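Local coordinates for polyhedrin (Orgyia pseudotsugata cypovirus 5, PDB 5A8U), which forms the crystalline occlusion bodies (polyhedra) that protect the virus from the outside environment until insect larvae ingest them, at residues 221-226 against 235-240; 228-233 against 245-250. All coordinates share one frame; numbering follows the deposited sequence.

Contact 1: residues 221-226 against 235-240; sequences PTFSTA and ENFFQP
The rings of F223 and F237 lie face against face in an offset stack, their planes only 5° from parallel and their centroids 4.3 Å apart. Over the one face of F223 that meets the helix, CE1 of F237 sits displaced toward the rim; the same slip, seen from the other ring, brings CE2 of F223 over the rim of F237, and this pair of atoms, F223 CE2 and F237 CE1, makes the closest approach at 3.4 Å. A second close pair, F223 CD2 and F237 CZ at 3.5 Å, fits the near-parallel planes. At its edge the F237 ring meets CE2 of F238, the next residue of the helix, and CD2 of F237 stands over the centre of the F238 ring, 3.7 Å above its plane. The two stacked side chains arrive from opposite directions, each with CG anti to the backbone N and beside the carbonyl carbon (chi1 168° for F223 and 177° for F237), and the rings meet between strand and helix. The arrangement is a helix packed on a beta-sheet: strand 223-227 is, within this chain, an outermost strand of the six-stranded antiparallel sheet, pairing with strand 43-50 through backbone bonds of F223 with N47 and T225 with V45, and helix 230-241 follows it in the chain. A wider, pi-type turn of that helix at 235-238 contains F237, whose side chain also touches V45 and L243. The second subunit reaches the same region, where its D131 packs on F237 and its N59 and Q61 bond to the carbonyl oxygens of T222 and S224.

Contact 2: residues 228-233 against 245-250; sequences VNEKVA and YQNSYG
E230 reaches from the first turn of helix 230-241 into the loop 245-250, and its carboxylate takes three hydrogen bonds there. OE1 accepts two, both from S248: the backbone N at 2.9 Å, on the syn side and 23° out of the carboxylate plane, with an N-H...O angle of 155°, and the hydroxyl OG, also 2.9 Å from OE1 but arriving from above that plane. The other oxygen, OE2, uses its anti lone pair to accept from Y245 OH at 2.7 Å. The carboxylate stands nearly perpendicular to the tyrosine ring and meets it at the edge, with E230 CD close to the ring plane; CG of E230 lies 3.4 Å from Y245 OH. A chi1 of 165° and an extended chain beyond CG bring the acid to the loop, where CB of N247 lies beside OE1.

The next shell braces both sides. N229 caps the helix that begins at E230, its OD1 accepting from V232 N at 2.9 Å, which is consistent with its holding that first turn in place. In the loop, N247 opens a type I beta turn closed by the bond from G250 N to N247 O; N247 OD1 accepts from Y249 N in an Asx turn and also from Y251 N. Farther out, Y245 packs on Q111, I113 and V35 of the six-stranded sheet, and Q246 bonds through its side chain to Q162.

Three donors, and the touch of K37, whose NZ also bonds weakly to S248 OG, would favour the ionised form of the E230 carboxylate. The three bonds themselves tie 245-250 to the first turn of helix 230-241 through a single acidic side chain.

Overall arrangement
Helix 230-241 is shared by both contacts, and the segments of contact 1 and contact 2 interleave along the chain. Their centres lie 12 Å apart, yet the two touch directly. F238 N is 3.2 Å from A233 O, a probable hydrogen bond within the helix. F238, which neighbours F237 of the stack but does not itself meet 221-226, packs through CZ on Y245 CD2 at 3.5 Å, and so stands between the stacked rings and the tyrosine that binds E230. Together they illustrate how one helix can be tied by different chemistry: buried ring stacking against strand 223-227, and polar bonds near the surface to the loop that follows.

Contact 1: residues 221-226 against 235-240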
loop_
_atom_site.group_PDB
_atom_site.type_symbol
_atom_site.label_atom_id
_atom_site.label_comp_id
_atom_site.label_asym_id
_atom_site.label_seq_id
_atom_site.Cartn_x
_atom_site.Cartn_y
_atom_site.Cartn_z
ATOM N N PRO A 221 3.873 9.237 4.479
ATOM C CA PRO A 221 4.083 9.102 3.031
ATOM C C PRO A 221 5.454 8.515 2.739
ATOM O O PRO A 221 6.405 8.771 3.481
ATOM C CB PRO A 221 4.004 10.555 2.529
ATOM C CG PRO A 221 4.383 11.391 3.719
ATOM C CD PRO A 221 3.805 10.651 4.902
ATOM N N THR A 222 5.541 7.716 1.678
ATOM C CA THR A 222 6.823 7.199 1.196
ATOM C C THR A 222 7.370 8.117 0.110
ATOM O O THR A 222 6.725 8.329 -0.915
ATOM C CB THR A 222 6.664 5.776 0.622
ATOM O OG1 THR A 222 6.045 4.940 1.605
ATOM C CG2 THR A 222 8.033 5.182 0.223
ATOM N N PHE A 223 8.553 8.664 0.340
ATOM C CA PHE A 223 9.187 9.531 -0.637
ATOM C C PHE A 223 9.871 8.689 -1.707
ATOM O O PHE A 223 10.516 7.678 -1.409
ATOM C CB PHE A 223 10.229 10.426 0.028
ATOM C CG PHE A 223 11.114 11.135 -0.956
ATOM C CD1 PHE A 223 10.712 12.335 -1.525
ATOM C CD2 PHE A 223 12.318 10.570 -1.363
ATOM C CE1 PHE A 223 11.520 12.977 -2.466
ATOM C CE2 PHE A 223 13.126 11.211 -2.292
ATOM C CZ PHE A 223 12.729 12.413 -2.838
ATOM N N SER A 224 9.745 9.110 -2.959
ATOM C CA SER A 224 10.506 8.443 -3.989
ATOM C C SER A 224 10.843 9.383 -5.130
ATOM O O SER A 224 10.016 10.197 -5.548
ATOM C CB SER A 224 9.722 7.247 -4.534
ATOM O OG SER A 224 10.508 6.563 -5.497
ATOM N N THR A 225 12.058 9.258 -5.641
ATOM C CA THR A 225 12.407 9.924 -6.896
ATOM C C THR A 225 13.589 9.193 -7.499
ATOM O O THR A 225 14.170 8.311 -6.862
ATOM C CB THR A 225 12.774 11.424 -6.706
ATOM O OG1 THR A 225 12.768 12.069 -7.990
ATOM C CG2 THR A 225 14.148 11.582 -6.071
ATOM N N ALA A 226 13.930 9.546 -8.731
ATOM C CA ALA A 226 15.177 9.073 -9.312
ATOM C C ALA A 226 16.032 10.279 -9.644
ATOM O O ALA A 226 15.516 11.305 -10.098
ATOM C CB ALA A 226 14.918 8.246 -10.559
ATOM N N GLU A 235 23.427 15.752 -2.534
ATOM C CA GLU A 235 23.354 17.169 -2.191
ATOM C C GLU A 235 21.931 17.697 -2.092
ATOM O O GLU A 235 21.661 18.558 -1.271
ATOM C CB GLU A 235 24.195 18.034 -3.137
ATOM C CG GLU A 235 23.628 18.199 -4.525
ATOM C CD GLU A 235 24.587 18.973 -5.430
ATOM O OE1 GLU A 235 25.811 18.893 -5.193
ATOM O OE2 GLU A 235 24.115 19.673 -6.355
ATOM N N ASN A 236 21.019 17.170 -2.903
ATOM C CA ASN A 236 19.657 17.697 -2.932
ATOM C C ASN A 236 18.599 16.960 -2.109
ATOM O O ASN A 236 17.550 17.521 -1.815
ATOM C CB ASN A 236 19.185 17.915 -4.380
ATOM C CG ASN A 236 19.931 19.060 -5.049
ATOM O OD1 ASN A 236 20.518 19.920 -4.365
ATOM N ND2 ASN A 236 19.931 19.077 -6.379
ATOM N N PHE A 237 18.886 15.725 -1.720
ATOM C CA PHE A 237 17.966 14.975 -0.881
ATOM C C PHE A 237 18.602 14.548 0.447
ATOM O O PHE A 237 18.159 14.986 1.511
ATOM C CB PHE A 237 17.380 13.747 -1.618
ATOM C CG PHE A 237 16.478 12.923 -0.746
ATOM C CD1 PHE A 237 15.243 13.426 -0.351
ATOM C CD2 PHE A 237 16.880 11.692 -0.261
ATOM C CE1 PHE A 237 14.405 12.696 0.487
ATOM C CE2 PHE A 237 16.044 10.943 0.587
ATOM C CZ PHE A 237 14.813 11.452 0.970
ATOM N N PHE A 238 19.617 13.685 0.401
ATOM C CA PHE A 238 20.130 13.103 1.647
ATOM C C PHE A 238 20.726 14.110 2.601
ATOM O O PHE A 238 20.391 14.137 3.784
ATOM C CB PHE A 238 21.158 12.003 1.370
ATOM C CG PHE A 238 20.551 10.777 0.775
ATOM C CD1 PHE A 238 19.911 9.845 1.587
ATOM C CD2 PHE A 238 20.558 10.571 -0.598
ATOM C CE1 PHE A 238 19.317 8.722 1.041
ATOM C CE2 PHE A 238 19.962 9.439 -1.151
ATOM C CZ PHE A 238 19.348 8.515 -0.330
ATOM N N GLN A 239 21.629 14.938 2.101
ATOM C CA GLN A 239 22.259 15.893 3.006
ATOM C C GLN A 239 21.287 16.829 3.726
ATOM O O GLN A 239 21.307 16.907 4.950
ATOM C CB GLN A 239 23.425 16.625 2.329
ATOM C CG GLN A 239 24.688 15.824 2.518
ATOM C CD GLN A 239 25.895 16.375 1.812
ATOM O OE1 GLN A 239 25.811 17.354 1.059
ATOM N NE2 GLN A 239 27.043 15.730 2.036
ATOM N N PRO A 240 20.403 17.508 2.982
ATOM C CA PRO A 240 19.461 18.416 3.655
ATOM C C PRO A 240 18.489 17.721 4.623
ATOM O O PRO A 240 18.049 18.359 5.581
ATOM C CB PRO A 240 18.689 19.053 2.495
ATOM C CG PRO A 240 19.583 18.873 1.291
ATOM C CD PRO A 240 20.329 17.596 1.511
#

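Contact 2: residues 228-233 against 245-250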
loop_
_atom_site.group_PDB
_atom_site.type_symbol
_atom_site.label_atom_id
_atom_site.label_comp_id
_atom_site.label_asym_id
_atom_site.label_seq_id
_atom_site.Cartn_x
_atom_site.Cartn_y
_atom_site.Cartn_z
ATOM N N VAL A 228 19.771 11.719 -11.501
ATOM C CA VAL A 228 20.727 11.442 -12.573
ATOM C C VAL A 228 22.019 10.762 -12.072
ATOM O O VAL A 228 22.583 9.901 -12.750
ATOM C CB VAL A 228 21.055 12.731 -13.373
ATOM C CG1 VAL A 228 21.788 13.740 -12.492
ATOM C CG2 VAL A 228 21.861 12.387 -14.632
ATOM N N ASN A 229 22.479 11.151 -10.891
ATOM C CA ASN A 229 23.591 10.449 -10.263
ATOM C C ASN A 229 23.577 10.585 -8.761
ATOM O O ASN A 229 22.791 11.363 -8.201
ATOM C CB ASN A 229 24.960 10.825 -10.866
ATOM C CG ASN A 229 25.395 12.255 -10.582
ATOM O OD1 ASN A 229 24.885 12.927 -9.687
ATOM N ND2 ASN A 229 26.401 12.707 -11.324
ATOM N N GLU A 230 24.445 9.817 -8.114
ATOM C CA GLU A 230 24.530 9.822 -6.667
ATOM C C GLU A 230 24.926 11.200 -6.138
ATOM O O GLU A 230 24.450 11.625 -5.092
ATOM C CB GLU A 230 25.534 8.747 -6.231
ATOM C CG GLU A 230 26.026 8.839 -4.804
ATOM C CD GLU A 230 26.957 7.685 -4.487
ATOM O OE1 GLU A 230 28.174 7.804 -4.742
ATOM O OE2 GLU A 230 26.443 6.641 -4.047
ATOM N N LYS A 231 25.808 11.897 -6.857
ATOM C CA LYS A 231 26.270 13.208 -6.414
ATOM C C LYS A 231 25.096 14.160 -6.209
ATOM O O LYS A 231 24.964 14.805 -5.159
ATOM C CB LYS A 231 27.261 13.751 -7.449
ATOM C CG LYS A 231 27.865 15.107 -7.109
ATOM C CD LYS A 231 27.010 16.244 -7.616
ATOM C CE LYS A 231 27.789 17.560 -7.542
ATOM N NZ LYS A 231 26.866 18.711 -7.677
ATOM N N VAL A 232 24.220 14.225 -7.202
ATOM C CA VAL A 232 23.053 15.086 -7.115
ATOM C C VAL A 232 22.066 14.625 -6.025
ATOM O O VAL A 232 21.516 15.426 -5.280
ATOM C CB VAL A 232 22.350 15.197 -8.490
ATOM C CG1 VAL A 232 21.057 15.989 -8.355
ATOM C CG2 VAL A 232 23.309 15.840 -9.504
ATOM N N ALA A 233 21.838 13.322 -5.937
ATOM C CA ALA A 233 20.982 12.783 -4.890
ATOM C C ALA A 233 21.458 13.197 -3.499
ATOM O O ALA A 233 20.654 13.583 -2.655
ATOM C CB ALA A 233 20.942 11.262 -4.982
ATOM N N TYR A 245 24.256 8.369 4.521
ATOM C CA TYR A 245 24.291 7.683 3.244
ATOM C C TYR A 245 25.748 7.345 2.991
ATOM O O TYR A 245 26.631 8.163 3.238
ATOM C CB TYR A 245 23.785 8.651 2.166
ATOM C CG TYR A 245 23.824 8.135 0.753
ATOM C CD1 TYR A 245 24.980 8.221 -0.014
ATOM C CD2 TYR A 245 22.689 7.575 0.168
ATOM C CE1 TYR A 245 25.016 7.750 -1.313
ATOM C CE2 TYR A 245 22.717 7.105 -1.143
ATOM C CZ TYR A 245 23.887 7.199 -1.870
ATOM O OH TYR A 245 23.925 6.733 -3.156
ATOM N N GLN A 246 26.013 6.148 2.492
ATOM C CA GLN A 246 27.388 5.790 2.179
ATOM C C GLN A 246 27.618 5.902 0.672
ATOM O O GLN A 246 26.917 5.273 -0.128
ATOM C CB GLN A 246 27.708 4.374 2.663
ATOM C CG GLN A 246 29.170 4.000 2.457
ATOM C CD GLN A 246 29.437 2.556 2.812
ATOM O OE1 GLN A 246 29.151 1.651 2.028
ATOM N NE2 GLN A 246 29.965 2.328 4.014
ATOM N N ASN A 247 28.587 6.720 0.266
ATOM C CA ASN A 247 28.766 6.893 -1.173
ATOM C C ASN A 247 29.560 5.771 -1.854
ATOM O O ASN A 247 30.001 4.822 -1.197
ATOM C CB ASN A 247 29.320 8.283 -1.508
ATOM C CG ASN A 247 30.804 8.449 -1.158
ATOM O OD1 ASN A 247 31.521 7.489 -0.870
ATOM N ND2 ASN A 247 31.271 9.685 -1.211
ATOM N N SER A 248 29.726 5.896 -3.171
ATOM C CA SER A 248 30.357 4.875 -4.010
ATOM C C SER A 248 31.806 4.573 -3.653
ATOM O O SER A 248 32.380 3.603 -4.154
ATOM C CB SER A 248 30.271 5.292 -5.485
ATOM O OG SER A 248 28.931 5.232 -5.927
ATOM N N TYR A 249 32.387 5.414 -2.803
ATOM C CA TYR A 249 33.769 5.255 -2.395
ATOM C C TYR A 249 33.902 4.693 -0.984
ATOM O O TYR A 249 35.011 4.524 -0.487
ATOM C CB TYR A 249 34.507 6.583 -2.527
ATOM C CG TYR A 249 34.450 7.132 -3.941
ATOM C CD1 TYR A 249 35.415 6.783 -4.876
ATOM C CD2 TYR A 249 33.408 7.966 -4.346
ATOM C CE1 TYR A 249 35.353 7.261 -6.172
ATOM C CE2 TYR A 249 33.342 8.453 -5.641
ATOM C CZ TYR A 249 34.315 8.098 -6.546
ATOM O OH TYR A 249 34.269 8.578 -7.833
ATOM N N GLY A 250 32.773 4.414 -0.339
ATOM C CA GLY A 250 32.778 3.884 1.012
ATOM C C GLY A 250 32.713 4.921 2.120
ATOM O O GLY A 250 32.776 4.567 3.301
#